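PDB 6RPP: cell division control protein from Pyrococcus abyssi, which is an intein of the HINT fold that probably excises itself by protein splicing from its host MCM helicase precursor, joining the flanking pieces. Local coordinates for residues Glu52-Asp57 with Val63-Ala68; Met80-Thr85 with Arg90-Pro95; Lys120-Glu125 with Val129-Val134. The protein carries 2 engineered substitutions. All coordinates share one frame; numbering follows the deposited sequence. Where two conformers were deposited one is given.

Contact 1: residues Glu52-Asp57 with Val63-Ala68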
ATOM      1  N   GLU A  52       8.386 -10.470   5.494  1.00 25.68           N
ATOM      2  CA  GLU A  52       8.600  -9.527   6.583  1.00 23.01           C
ATOM      3  C   GLU A  52       8.572  -8.124   5.975  1.00 21.56           C
ATOM      4  O   GLU A  52       9.318  -7.841   5.032  1.00 29.51           O
ATOM      5  CB  GLU A  52       9.928  -9.817   7.278  1.00 29.83           C
ATOM      6  CG  GLU A  52      10.171  -8.958   8.481  1.00 36.52           C
ATOM      7  CD  GLU A  52      11.448  -9.339   9.187  1.00 49.65           C
ATOM      8  OE1 GLU A  52      11.373  -9.705  10.379  1.00 59.45           O
ATOM      9  OE2 GLU A  52      12.516  -9.295   8.544  1.00 47.47           O
ATOM     10  N   VAL A  53       7.693  -7.268   6.486  1.00 21.44           N
ATOM     11  CA  VAL A  53       7.574  -5.897   5.988  1.00 18.42           C
ATOM     12  C   VAL A  53       7.893  -5.013   7.178  1.00 20.95           C
ATOM     13  O   VAL A  53       8.126  -5.532   8.285  1.00 21.46           O
ATOM     14  CB  VAL A  53       6.182  -5.611   5.442  1.00 18.04           C
ATOM     15  CG1 VAL A  53       5.947  -6.463   4.163  1.00 21.55           C
ATOM     16  CG2 VAL A  53       5.155  -5.823   6.519  1.00 20.19           C
ATOM     17  N   TYR A  54       7.871  -3.699   6.966  1.00 19.44           N
ATOM     18  CA  TYR A  54       7.951  -2.728   8.052  1.00 22.88           C
ATOM     19  C   TYR A  54       6.590  -2.059   8.182  1.00 19.04           C
ATOM     20  O   TYR A  54       6.007  -1.641   7.176  1.00 18.85           O
ATOM     21  CB  TYR A  54       9.030  -1.664   7.786  1.00 19.10           C
ATOM     22  CG  TYR A  54      10.432  -2.205   7.971  1.00 21.18           C
ATOM     23  CD1 TYR A  54      10.964  -2.359   9.251  1.00 23.29           C
ATOM     24  CD2 TYR A  54      11.201  -2.582   6.880  1.00 29.17           C
ATOM     25  CE1 TYR A  54      12.221  -2.856   9.420  1.00 27.84           C
ATOM     26  CE2 TYR A  54      12.463  -3.064   7.044  1.00 29.82           C
ATOM     27  CZ  TYR A  54      12.968  -3.195   8.316  1.00 25.89           C
ATOM     28  OH  TYR A  54      14.228  -3.680   8.505  1.00 32.85           O
ATOM     29  N   SER A  55       6.120  -1.950   9.426  1.00 21.05           N
ATOM     30  CA  SER A  55       4.831  -1.342   9.715  1.00 18.94           C
ATOM     31  C   SER A  55       4.941  -0.246  10.760  1.00 25.49           C
ATOM     32  O   SER A  55       5.713  -0.348  11.711  1.00 25.25           O
ATOM     33  CB  SER A  55       3.869  -2.375  10.161  1.00 22.80           C
ATOM     34  OG  SER A  55       3.780  -3.393   9.169  1.00 21.70           O
ATOM     35  N   LEU A  56       4.137   0.790  10.577  1.00 21.00           N
ATOM     36  CA  LEU A  56       3.998   1.837  11.588  1.00 23.66           C
ATOM     37  C   LEU A  56       2.980   1.459  12.662  1.00 21.22           C
ATOM     38  O   LEU A  56       1.882   0.973  12.367  1.00 22.85           O
ATOM     39  CB  LEU A  56       3.577   3.134  10.917  1.00 21.55           C
ATOM     40  CG  LEU A  56       3.450   4.398  11.761  1.00 22.67           C
ATOM     41  CD1 LEU A  56       4.776   4.797  12.374  1.00 24.33           C
ATOM     42  CD2 LEU A  56       2.884   5.504  10.879  1.00 23.37           C
ATOM     43  N   ASP A  57       3.360   1.684  13.928  1.00 20.27           N
ATOM     44  CA  ASP A  57       2.442   1.676  15.064  1.00 18.96           C
ATOM     45  C   ASP A  57       1.868   3.081  15.158  1.00 23.83           C
ATOM     46  O   ASP A  57       2.584   4.016  15.523  1.00 31.51           O
ATOM     47  CB  ASP A  57       3.227   1.272  16.313  1.00 25.91           C
ATOM     48  CG  ASP A  57       2.375   1.179  17.552  1.00 34.90           C
ATOM     49  OD1 ASP A  57       1.417   1.951  17.720  1.00 31.44           O
ATOM     50  OD2 ASP A  57       2.701   0.326  18.392  1.00 39.90           O
ATOM     51  N   VAL A  63       8.374   2.235  14.267  1.00 32.72           N
ATOM     52  CA  VAL A  63       8.396   1.364  13.088  1.00 29.96           C
ATOM     53  C   VAL A  63       8.893   0.000  13.520  1.00 27.86           C
ATOM     54  O   VAL A  63       9.962  -0.108  14.140  1.00 32.25           O
ATOM     55  CB  VAL A  63       9.287   1.930  11.978  1.00 30.05           C
ATOM     56  CG1 VAL A  63       9.301   0.971  10.761  1.00 29.83           C
ATOM     57  CG2 VAL A  63       8.852   3.310  11.591  1.00 29.91           C
ATOM     58  N   ARG A  64       8.142  -1.036  13.172  1.00 26.41           N
ATOM     59  CA  ARG A  64       8.416  -2.397  13.607  1.00 27.59           C
ATOM     60  C   ARG A  64       8.393  -3.344  12.420  1.00 28.41           C
ATOM     61  O   ARG A  64       7.660  -3.143  11.450  1.00 24.13           O
ATOM     62  CB  ARG A  64       7.379  -2.890  14.632  1.00 33.97           C
ATOM     63  CG  ARG A  64       7.588  -2.419  16.064  1.00 43.34           C
ATOM     64  CD  ARG A  64       6.784  -3.298  16.993  1.00 52.17           C
ATOM     65  NE  ARG A  64       6.584  -2.691  18.304  1.00 59.68           N
ATOM     66  CZ  ARG A  64       5.518  -1.968  18.627  1.00 63.88           C
ATOM     67  NH1 ARG A  64       4.550  -1.774  17.734  1.00 55.61           N
ATOM     68  NH2 ARG A  64       5.411  -1.457  19.845  1.00 68.80           N
ATOM     69  N   LYS A  65       9.186  -4.405  12.491  1.00 27.49           N
ATOM     70  CA  LYS A  65       9.036  -5.454  11.490  1.00 22.45           C
ATOM     71  C   LYS A  65       7.768  -6.242  11.785  1.00 22.55           C
ATOM     72  O   LYS A  65       7.415  -6.471  12.950  1.00 26.75           O
ATOM     73  CB  LYS A  65      10.251  -6.405  11.489  1.00 28.41           C
ATOM     74  CG  LYS A  65      11.557  -5.775  11.068  1.00 33.52           C
ATOM     75  CD  LYS A  65      12.702  -6.786  11.113  1.00 42.21           C
ATOM     76  CE  LYS A  65      13.978  -6.144  10.583  1.00 49.05           C
ATOM     77  NZ  LYS A  65      15.202  -6.953  10.856  1.00 62.02           N
ATOM     78  N   ALA A  66       7.074  -6.635  10.732  1.00 22.47           N
ATOM     79  CA  ALA A  66       5.820  -7.335  10.904  1.00 21.78           C
ATOM     80  C   ALA A  66       5.666  -8.292   9.742  1.00 22.79           C
ATOM     81  O   ALA A  66       6.371  -8.182   8.737  1.00 30.31           O
ATOM     82  CB  ALA A  66       4.641  -6.325  10.997  1.00 20.93           C
ATOM     83  N   ARG A  67       4.827  -9.308   9.923  1.00 24.08           N
ATOM     84  CA  ARG A  67       4.637 -10.299   8.863  1.00 21.46           C
ATOM     85  C   ARG A  67       3.389  -9.988   8.026  1.00 27.01           C
ATOM     86  O   ARG A  67       2.351  -9.571   8.557  1.00 26.28           O
ATOM     87  CB  ARG A  67       4.555 -11.709   9.466  1.00 29.50           C
ATOM     88  CG  ARG A  67       5.945 -12.265   9.920  1.00 49.51           C
ATOM     89  CD  ARG A  67       6.786 -12.844   8.733  1.00 57.65           C
ATOM     90  NE  ARG A  67       8.201 -13.085   9.058  1.00 61.50           N
ATOM     91  CZ  ARG A  67       9.087 -13.693   8.257  1.00 60.47           C
ATOM     92  NH1 ARG A  67       8.733 -14.145   7.049  1.00 45.32           N
ATOM     93  NH2 ARG A  67      10.346 -13.851   8.665  1.00 62.33           N
ATOM     94  N   ALA A  68       3.502 -10.128   6.699  1.00 21.92           N
ATOM     95  CA  ALA A  68       2.348 -10.083   5.819  1.00 18.38           C
ATOM     96  C   ALA A  68       2.000 -11.499   5.405  1.00 21.26           C
ATOM     97  O   ALA A  68       2.904 -12.303   5.161  1.00 23.82           O
ATOM     98  CB  ALA A  68       2.647  -9.238   4.570  1.00 23.68           C
TER
HETATM   99  O   HOH W   1      14.598  -9.347   9.920  1.00 39.50           O

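Contact 2: residues Met80-Thr85 with Arg90-Pro95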
ATOM      1  N   MET A  80      -7.199   5.674 -11.793  1.00 20.42           N
ATOM      2  CA  MET A  80      -6.254   5.571 -10.683  1.00 18.44           C
ATOM      3  C   MET A  80      -5.777   6.965 -10.281  1.00 17.47           C
ATOM      4  O   MET A  80      -6.062   7.951 -10.946  1.00 20.52           O
ATOM      5  CB  MET A  80      -5.031   4.679 -11.044  1.00 20.52           C
ATOM      6  CG  MET A  80      -5.315   3.202 -11.432  1.00 28.67           C
ATOM      7  SD  MET A  80      -5.520   2.235  -9.916  1.00 22.51           S
ATOM      8  CE  MET A  80      -3.794   2.157  -9.317  1.00 20.74           C
ATOM      9  N   MET A  81      -5.082   7.051  -9.126  1.00 18.24           N
ATOM     10  CA  MET A  81      -4.605   8.341  -8.626  1.00 22.76           C
ATOM     11  C   MET A  81      -3.117   8.273  -8.360  1.00 19.96           C
ATOM     12  O   MET A  81      -2.643   7.346  -7.705  1.00 18.54           O
ATOM     13  CB  MET A  81      -5.312   8.784  -7.321  1.00 26.62           C
ATOM     14  CG  MET A  81      -6.797   8.898  -7.350  1.00 50.31           C
ATOM     15  SD  MET A  81      -7.098  10.456  -8.121  1.00 55.34           S
ATOM     16  CE  MET A  81      -8.871  10.622  -7.883  1.00 59.57           C
ATOM     17  N   LEU A  82      -2.395   9.293  -8.793  1.00 17.74           N
ATOM     18  CA  LEU A  82      -0.999   9.465  -8.415  1.00 17.94           C
ATOM     19  C   LEU A  82      -0.981  10.466  -7.280  1.00 19.20           C
ATOM     20  O   LEU A  82      -1.447  11.596  -7.443  1.00 20.48           O
ATOM     21  CB  LEU A  82      -0.162   9.953  -9.611  1.00 19.37           C
ATOM     22  CG  LEU A  82       1.176  10.622  -9.304  1.00 22.44           C
ATOM     23  CD1 LEU A  82       2.126   9.576  -8.724  1.00 23.90           C
ATOM     24  CD2 LEU A  82       1.743  11.277 -10.570  1.00 22.57           C
ATOM     25  N   VAL A  83      -0.391  10.080  -6.159  1.00 17.90           N
ATOM     26  CA  VAL A  83      -0.334  10.924  -4.970  1.00 16.70           C
ATOM     27  C   VAL A  83       1.104  11.321  -4.768  1.00 18.25           C
ATOM     28  O   VAL A  83       1.981  10.451  -4.759  1.00 18.93           O
ATOM     29  CB  VAL A  83      -0.870  10.187  -3.747  1.00 16.75           C
ATOM     30  CG1 VAL A  83      -0.690  11.030  -2.448  1.00 19.89           C
ATOM     31  CG2 VAL A  83      -2.298   9.842  -3.983  1.00 17.37           C
ATOM     32  N   LYS A  84       1.365  12.625  -4.690  1.00 16.55           N
ATOM     33  CA  LYS A  84       2.717  13.132  -4.506  1.00 19.00           C
ATOM     34  C   LYS A  84       2.774  13.984  -3.249  1.00 21.25           C
ATOM     35  O   LYS A  84       1.863  14.795  -3.016  1.00 19.86           O
ATOM     36  CB  LYS A  84       3.181  13.983  -5.712  1.00 19.11           C
ATOM     37  CG  LYS A  84       3.228  13.238  -7.048  1.00 23.39           C
ATOM     38  CD  LYS A  84       3.534  14.216  -8.181  1.00 29.55           C
ATOM     39  CE  LYS A  84       4.953  14.721  -8.103  1.00 31.88           C
ATOM     40  NZ  LYS A  84       5.241  15.617  -9.305  1.00 35.32           N
ATOM     41  N   THR A  85       3.844  13.844  -2.451  1.00 18.24           N
ATOM     42  CA  THR A  85       3.961  14.611  -1.214  1.00 18.43           C
ATOM     43  C   THR A  85       5.048  15.681  -1.331  1.00 23.78           C
ATOM     44  O   THR A  85       5.905  15.652  -2.230  1.00 22.11           O
ATOM     45  CB  THR A  85       4.285  13.742   0.005  1.00 21.74           C
ATOM     46  OG1 THR A  85       5.654  13.283  -0.092  1.00 21.07           O
ATOM     47  CG2 THR A  85       3.342  12.537   0.138  1.00 18.81           C
ATOM     48  N   ARG A  90       6.036   9.438  -3.851  1.00 15.36           N
ATOM     49  CA  ARG A  90       5.078   9.318  -4.956  1.00 15.81           C
ATOM     50  C   ARG A  90       4.493   7.909  -4.913  1.00 19.12           C
ATOM     51  O   ARG A  90       5.252   6.940  -4.722  1.00 17.86           O
ATOM     52  CB  ARG A  90       5.772   9.510  -6.299  1.00 20.80           C
ATOM     53  CG  ARG A  90       6.402  10.886  -6.544  1.00 36.72           C
ATOM     54  CD  ARG A  90       7.303  10.817  -7.775  1.00 60.50           C
ATOM     55  NE  ARG A  90       6.924  11.787  -8.805  1.00 73.43           N
ATOM     56  CZ  ARG A  90       6.206  11.490  -9.887  1.00 77.96           C
ATOM     57  NH1 ARG A  90       5.783  10.242 -10.091  1.00 74.77           N
ATOM     58  NH2 ARG A  90       5.915  12.442 -10.770  1.00 81.90           N
ATOM     59  N   ILE A  91       3.176   7.757  -5.099  1.00 16.98           N
ATOM     60  CA  ILE A  91       2.621   6.399  -5.154  1.00 18.18           C
ATOM     61  C   ILE A  91       1.375   6.458  -6.038  1.00 17.70           C
ATOM     62  O   ILE A  91       0.649   7.458  -6.049  1.00 18.62           O
ATOM     63  CB  ILE A  91       2.312   5.873  -3.726  1.00 14.85           C
ATOM     64  CG1 ILE A  91       1.934   4.367  -3.776  1.00 15.12           C
ATOM     65  CG2 ILE A  91       1.210   6.745  -3.050  1.00 15.22           C
ATOM     66  CD1 ILE A  91       1.901   3.729  -2.420  1.00 18.67           C
ATOM     67  N   ARG A  92       1.083   5.358  -6.738  1.00 16.24           N
ATOM     68  CA  ARG A  92      -0.088   5.256  -7.607  1.00 15.01           C
ATOM     69  C   ARG A  92      -1.034   4.253  -6.989  1.00 13.47           C
ATOM     70  O   ARG A  92      -0.620   3.098  -6.718  1.00 17.13           O
ATOM     71  CB  ARG A  92       0.334   4.848  -9.031  1.00 17.17           C
ATOM     72  CG  ARG A  92       1.229   5.899  -9.723  1.00 18.60           C
ATOM     73  CD  ARG A  92       1.552   5.578 -11.114  1.00 18.71           C
ATOM     74  NE  ARG A  92       2.450   6.566 -11.718  1.00 29.44           N
ATOM     75  CZ  ARG A  92       2.077   7.649 -12.396  1.00 41.96           C
ATOM     76  NH1 ARG A  92       0.792   7.904 -12.625  1.00 44.29           N
ATOM     77  NH2 ARG A  92       3.014   8.463 -12.887  1.00 36.82           N
ATOM     78  N   VAL A  93      -2.271   4.707  -6.685  1.00 16.65           N
ATOM     79  CA  VAL A  93      -3.224   3.918  -5.898  1.00 15.49           C
ATOM     80  C   VAL A  93      -4.612   4.002  -6.506  1.00 17.48           C
ATOM     81  O   VAL A  93      -4.929   4.913  -7.286  1.00 17.91           O
ATOM     82  CB  VAL A  93      -3.294   4.369  -4.426  1.00 17.31           C
ATOM     83  CG1 VAL A  93      -1.897   4.299  -3.757  1.00 17.42           C
ATOM     84  CG2 VAL A  93      -3.777   5.810  -4.342  1.00 18.66           C
ATOM     85  N   THR A  94      -5.481   3.051  -6.085  1.00 17.91           N
ATOM     86  CA  THR A  94      -6.867   3.170  -6.495  1.00 16.25           C
ATOM     87  C   THR A  94      -7.537   4.368  -5.802  1.00 17.97           C
ATOM     88  O   THR A  94      -7.103   4.845  -4.744  1.00 18.38           O
ATOM     89  CB  THR A  94      -7.645   1.902  -6.160  1.00 17.98           C
ATOM     90  OG1 THR A  94      -7.642   1.738  -4.734  1.00 18.21           O
ATOM     91  CG2 THR A  94      -7.000   0.673  -6.797  1.00 16.35           C
ATOM     92  N   PRO A  95      -8.614   4.883  -6.383  1.00 20.88           N
ATOM     93  CA  PRO A  95      -9.210   6.094  -5.806  1.00 20.72           C
ATOM     94  C   PRO A  95      -9.748   5.902  -4.396  1.00 20.86           C
ATOM     95  O   PRO A  95      -9.783   6.870  -3.628  1.00 22.84           O
ATOM     96  CB  PRO A  95     -10.338   6.434  -6.795  1.00 23.12           C
ATOM     97  CG  PRO A  95      -9.815   5.849  -8.116  1.00 23.30           C
ATOM     98  CD  PRO A  95      -9.162   4.561  -7.723  1.00 20.98           C
TER

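Contact 3: residues Lys120-Glu125 with Val129-Val134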
ATOM      1  N   LYS A 120      -1.609  15.917   5.789  1.00 24.76           N
ATOM      2  CA  LYS A 120      -0.356  15.227   6.150  1.00 22.02           C
ATOM      3  C   LYS A 120      -0.536  13.705   6.241  1.00 22.89           C
ATOM      4  O   LYS A 120      -1.368  13.208   7.007  1.00 24.63           O
ATOM      5  CB  LYS A 120       0.138  15.798   7.488  1.00 24.81           C
ATOM      6  CG  LYS A 120       0.588  17.238   7.356  1.00 32.13           C
ATOM      7  CD  LYS A 120       1.118  17.756   8.696  1.00 37.79           C
ATOM      8  CE  LYS A 120       1.798  19.088   8.512  1.00 44.29           C
ATOM      9  NZ  LYS A 120       2.387  19.600   9.794  1.00 51.37           N
ATOM     10  N   ILE A 121       0.301  12.953   5.507  1.00 20.30           N
ATOM     11  CA  ILE A 121       0.219  11.498   5.497  1.00 20.12           C
ATOM     12  C   ILE A 121       1.512  10.947   6.078  1.00 17.72           C
ATOM     13  O   ILE A 121       2.533  11.629   6.159  1.00 19.41           O
ATOM     14  CB  ILE A 121      -0.051  10.877   4.094  1.00 16.97           C
ATOM     15  CG1 ILE A 121       1.041  11.232   3.089  1.00 17.32           C
ATOM     16  CG2 ILE A 121      -1.446  11.375   3.596  1.00 23.32           C
ATOM     17  CD1 ILE A 121       1.035  10.333   1.863  1.00 18.77           C
ATOM     18  N   ALA A 122       1.469   9.680   6.456  1.00 20.23           N
ATOM     19  CA  ALA A 122       2.565   9.076   7.191  1.00 18.41           C
ATOM     20  C   ALA A 122       3.647   8.537   6.252  1.00 19.15           C
ATOM     21  O   ALA A 122       3.352   7.768   5.339  1.00 21.33           O
ATOM     22  CB  ALA A 122       2.006   7.942   8.055  1.00 20.53           C
ATOM     23  N   THR A 123       4.882   8.978   6.456  1.00 18.55           N
ATOM     24  CA  THR A 123       5.979   8.651   5.541  1.00 18.38           C
ATOM     25  C   THR A 123       7.231   8.380   6.358  1.00 19.36           C
ATOM     26  O   THR A 123       7.260   8.547   7.584  1.00 20.19           O
ATOM     27  CB  THR A 123       6.282   9.802   4.569  1.00 18.26           C
ATOM     28  OG1 THR A 123       6.886  10.921   5.279  1.00 20.42           O
ATOM     29  CG2 THR A 123       5.035  10.274   3.834  1.00 18.28           C
ATOM     30  N   ILE A 124       8.289   7.969   5.675  1.00 19.88           N
ATOM     31  CA  ILE A 124       9.627   7.964   6.261  1.00 18.96           C
ATOM     32  C   ILE A 124      10.477   9.033   5.582  1.00 23.26           C
ATOM     33  O   ILE A 124      10.364   9.265   4.362  1.00 24.32           O
ATOM     34  CB  ILE A 124      10.224   6.553   6.092  1.00 20.28           C
ATOM     35  CG1 ILE A 124      11.296   6.353   7.152  1.00 27.08           C
ATOM     36  CG2 ILE A 124      10.737   6.269   4.652  1.00 27.28           C
ATOM     37  CD1 ILE A 124      10.676   5.773   8.435  1.00 32.28           C
ATOM     38  N   GLU A 125      11.303   9.706   6.366  1.00 18.69           N
ATOM     39  CA  GLU A 125      12.297  10.640   5.821  0.53 18.97           C
ATOM     40  C   GLU A 125      13.649  10.186   6.353  1.00 21.31           C
ATOM     41  O   GLU A 125      13.913  10.267   7.539  1.00 22.05           O
ATOM     42  CB  GLU A 125      11.977  12.115   6.180  0.53 24.14           C
ATOM     43  CG  GLU A 125      10.915  12.713   5.204  0.53 21.94           C
ATOM     44  CD  GLU A 125      10.290  14.037   5.638  0.53 27.26           C
ATOM     45  OE1 GLU A 125      10.921  14.713   6.480  0.53 28.27           O
ATOM     46  OE2 GLU A 125       9.172  14.411   5.134  0.53 21.08           O
ATOM     47  N   VAL A 129      10.126   8.698  11.083  1.00 23.26           N
ATOM     48  CA  VAL A 129       8.736   8.841  10.687  1.00 24.56           C
ATOM     49  C   VAL A 129       8.422  10.322  10.554  1.00 20.73           C
ATOM     50  O   VAL A 129       8.805  11.148  11.418  1.00 25.12           O
ATOM     51  CB  VAL A 129       7.796   8.145  11.699  1.00 21.77           C
ATOM     52  CG1 VAL A 129       6.319   8.426  11.345  1.00 25.38           C
ATOM     53  CG2 VAL A 129       8.095   6.666  11.847  1.00 22.51           C
ATOM     54  N   SER A 130       7.711  10.676   9.483  1.00 20.78           N
ATOM     55  CA  SER A 130       7.388  12.066   9.180  1.00 21.98           C
ATOM     56  C   SER A 130       5.953  12.206   8.685  1.00 22.69           C
ATOM     57  O   SER A 130       5.483  11.430   7.834  1.00 23.65           O
ATOM     58  CB  SER A 130       8.365  12.606   8.123  1.00 27.76           C
ATOM     59  OG  SER A 130       7.921  13.876   7.654  1.00 35.27           O
ATOM     60  N   TRP A 131       5.258  13.196   9.199  1.00 22.65           N
ATOM     61  CA  TRP A 131       3.943  13.548   8.663  1.00 21.65           C
ATOM     62  C   TRP A 131       4.152  14.565   7.548  1.00 23.13           C
ATOM     63  O   TRP A 131       4.621  15.698   7.788  1.00 28.46           O
ATOM     64  CB  TRP A 131       3.007  14.085   9.753  1.00 22.43           C
ATOM     65  CG  TRP A 131       2.637  12.985  10.708  1.00 26.42           C
ATOM     66  CD1 TRP A 131       3.172  12.762  11.945  1.00 29.20           C
ATOM     67  CD2 TRP A 131       1.646  11.984  10.515  1.00 22.92           C
ATOM     68  NE1 TRP A 131       2.582  11.674  12.527  1.00 31.46           N
ATOM     69  CE2 TRP A 131       1.629  11.180  11.676  1.00 27.58           C
ATOM     70  CE3 TRP A 131       0.758  11.689   9.482  1.00 23.54           C
ATOM     71  CZ2 TRP A 131       0.778  10.092  11.816  1.00 31.00           C
ATOM     72  CZ3 TRP A 131      -0.094  10.601   9.625  1.00 26.10           C
ATOM     73  CH2 TRP A 131      -0.066   9.814  10.776  1.00 31.34           C
ATOM     74  N   ASP A 132       3.749  14.209   6.326  1.00 20.09           N
ATOM     75  CA  ASP A 132       4.217  14.870   5.121  1.00 18.63           C
ATOM     76  C   ASP A 132       3.021  15.366   4.304  1.00 21.74           C
ATOM     77  O   ASP A 132       2.185  14.557   3.890  1.00 23.00           O
ATOM     78  CB  ASP A 132       5.077  13.858   4.329  1.00 20.02           C
ATOM     79  CG  ASP A 132       5.713  14.430   3.098  1.00 23.32           C
ATOM     80  OD1 ASP A 132       5.587  15.637   2.818  1.00 24.07           O
ATOM     81  OD2 ASP A 132       6.352  13.587   2.388  1.00 24.14           O
ATOM     82  N   GLU A 133       2.941  16.680   4.076  1.00 23.27           N
ATOM     83  CA  GLU A 133       1.818  17.255   3.322  1.00 24.44           C
ATOM     84  C   GLU A 133       1.702  16.676   1.925  1.00 22.96           C
ATOM     85  O   GLU A 133       2.673  16.656   1.147  1.00 22.36           O
ATOM     86  CB  GLU A 133       1.969  18.772   3.206  1.00 24.98           C
ATOM     87  CG  GLU A 133       1.893  19.438   4.572  1.00 35.07           C
ATOM     88  CD  GLU A 133       1.962  20.949   4.508  1.00 53.37           C
ATOM     89  OE1 GLU A 133       1.837  21.507   3.402  1.00 52.76           O
ATOM     90  OE2 GLU A 133       2.135  21.576   5.575  1.00 58.87           O
ATOM     91  N   VAL A 134       0.481  16.279   1.563  1.00 20.80           N
ATOM     92  CA  VAL A 134       0.237  16.014   0.147  1.00 20.89           C
ATOM     93  C   VAL A 134       0.465  17.300  -0.663  1.00 23.70           C
ATOM     94  O   VAL A 134       0.024  18.405  -0.278  1.00 27.93           O
ATOM     95  CB  VAL A 134      -1.194  15.468  -0.037  1.00 24.28           C
ATOM     96  CG1 VAL A 134      -1.556  15.352  -1.532  1.00 25.58           C
ATOM     97  CG2 VAL A 134      -1.356  14.139   0.674  1.00 22.95           C
TER
HETATM   98  O   HOH W   2       4.770  17.247  10.254  1.00 46.34           O
HETATM   99  O   HOH W   3       8.357  12.226   3.350  1.00 19.36           O
HETATM  100  O   HOH W   4       7.693  16.192   6.324  1.00 45.50           O
HETATM  101  O   HOH W   5       7.872  17.069   4.312  1.00 48.65           O

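Contact 1: residues Glu52-Asp57 with Val63-Ala68
The guanidinium of Arg67 lies with one face against Glu52, whose CB sits 4.0 Å above the centre of the plane, while Arg67 NH1 reaches a salt bridge with Asp50. At the edge of the Arg64 guanidinium, close to its plane, Asp57 OD2 forms a salt bridge, 2.9 Å from Arg64 NH1, through the lone pair facing away from its other oxygen, the two planes 47° apart. These pairs dress an antiparallel beta hairpin of the HINT fold, whose strands 44-56 and 63-75 exchange backbone hydrogen bonds at Val53 with Ala66 and at Ser55 with Arg64. The Tyr54 ring meets Val63 CG1 and Lys65 CG obliquely. On the face that carries Val53, Ser55, Arg64 and Ala66, Ser55 OG, bonded to the carbonyl of Asn157, stands 3.6 Å from Ala66 CB. On the other face Lys65, extended beyond CG, runs alongside the tyrosine and crosses Glu52, so that its CD packs 3.4 Å from Glu52 CD. Its ammonium stops short of a salt bridge, with NZ 4.2 Å from Glu52 OE2, and donates instead to a water between them. Farther along the ring, Lys65 CE comes within 3.2 Å of Tyr54 OH.

Contact 2: residues Met80-Thr85 with Arg90-Pro95
Leu82 illustrates how an aliphatic chain in a beta hairpin can floor a charged neighbour, here Arg92 of the facing strand. Its CB lies 3.8 Å from Arg92 NH1. Beyond CG the two methyls divide the work: CD1 sits 4.1 Å above the centre of the guanidinium plane and 3.7 Å from Ile91 O, whereas CD2 reaches Arg92 NH2 at 3.9 Å. With CG anti to the backbone N (chi1 160°), the fork is carried under the extended arginine, which also makes a cation-pi contact with Tyr140. Backbone hydrogen bonds pair Met81 with Val93 and Val83 with Ile91. Next along the Leu82 face, Lys84 and Arg90 run side by side. Lys84 CE packs 3.6 Å from Arg90 NE, although the like-charged Lys84 NZ and Arg90 NH2 are equally close; a weak, long ion pair with Glu136 may ease the crowding. With an alanine in place of Lys84, the Arg90 guanidinium would probably lose the methylenes beside it and be freer to turn. Strand 80-85 separates the outermost strand 90-93 from strand 128-140 in a six-stranded antiparallel sheet. On the other face Val83, Ile91 and Val93 pack on Phe99 of strand 98-103, and Ile91 also touches strand 163-166.

Contact 3: residues Lys120-Glu125 with Val129-Val134
Ser130 O is gripped twice by a single residue: Thr123 N donates to it at 2.9 Å in the carbonyl plane, and Thr123 OG1 at 3.0 Å from above that plane. The threonine can do both because chi1 of 70° places OG1 between its own backbone N and carbonyl carbon, which brings the hydroxyl within reach of Ser130 O. A water lies within bonding distance of this OG1, of Asp132 OD2 and, in one of that residue's two conformers, of Glu125 OE2, more acceptors than it has protons; the Asp132 carboxylate is further held by Thr85 OG1 and by the amide of Gly87. Thr123 and Asp132 themselves cross at about a right angle, with Asp132 CB 3.6 Å from Thr123 CG2.

On the opposite face the Trp131 indole stands upright on the hairpin. Ala122 CB lies over one face of Trp131 in a CH-pi contact, 4.1 Å from the centroid of the six-membered ring, while Lys120 O meets the ring edge, 3.6 Å from Trp131 CE3. Leu58, Leu61 and Leu102 add further apolar contacts to the indole. Beyond the indole, Lys120 and Glu133 lie alongside one another through their aliphatic parts, CG to CG at 3.8 Å. Their charged ends do not meet, with Lys120 NZ 4.7 Å from Glu133 OE2, and Glu133 takes Arg86 as its salt-bridge partner.

The backbone ladder is strongly twisted, the strand directions being 138° apart. In keeping with this, Ile121 N reaches Asp132 O from well above its carbonyl plane, as Ser130 N does at Thr123 O. Such a coiled antiparallel hairpin, here made by strands 120-125 and 128-140, is a building element of the mainly beta HINT domain through which inteins splice.

How the contacts relate
The three contacts follow one another along the chain, each a local antiparallel hairpin, and show how an intein splicing domain is built largely from beta hairpins. Contacts 2 and 3, with centres about 14 Å apart, belong to one six-stranded sheet in which strands 80-85 and 128-140 are neighbours; they meet where Thr85 CG2 packs 3.6 Å from Ile121 CD1. Contact 1 lies in a separate four-stranded sheet, its centre about 17 Å from that of contact 3, and joins it through Val63 and Leu56 packed on Val129 and Ala122. Contacts 1 and 2, about 22 Å between centres, do not touch, so contact 3 connects the two.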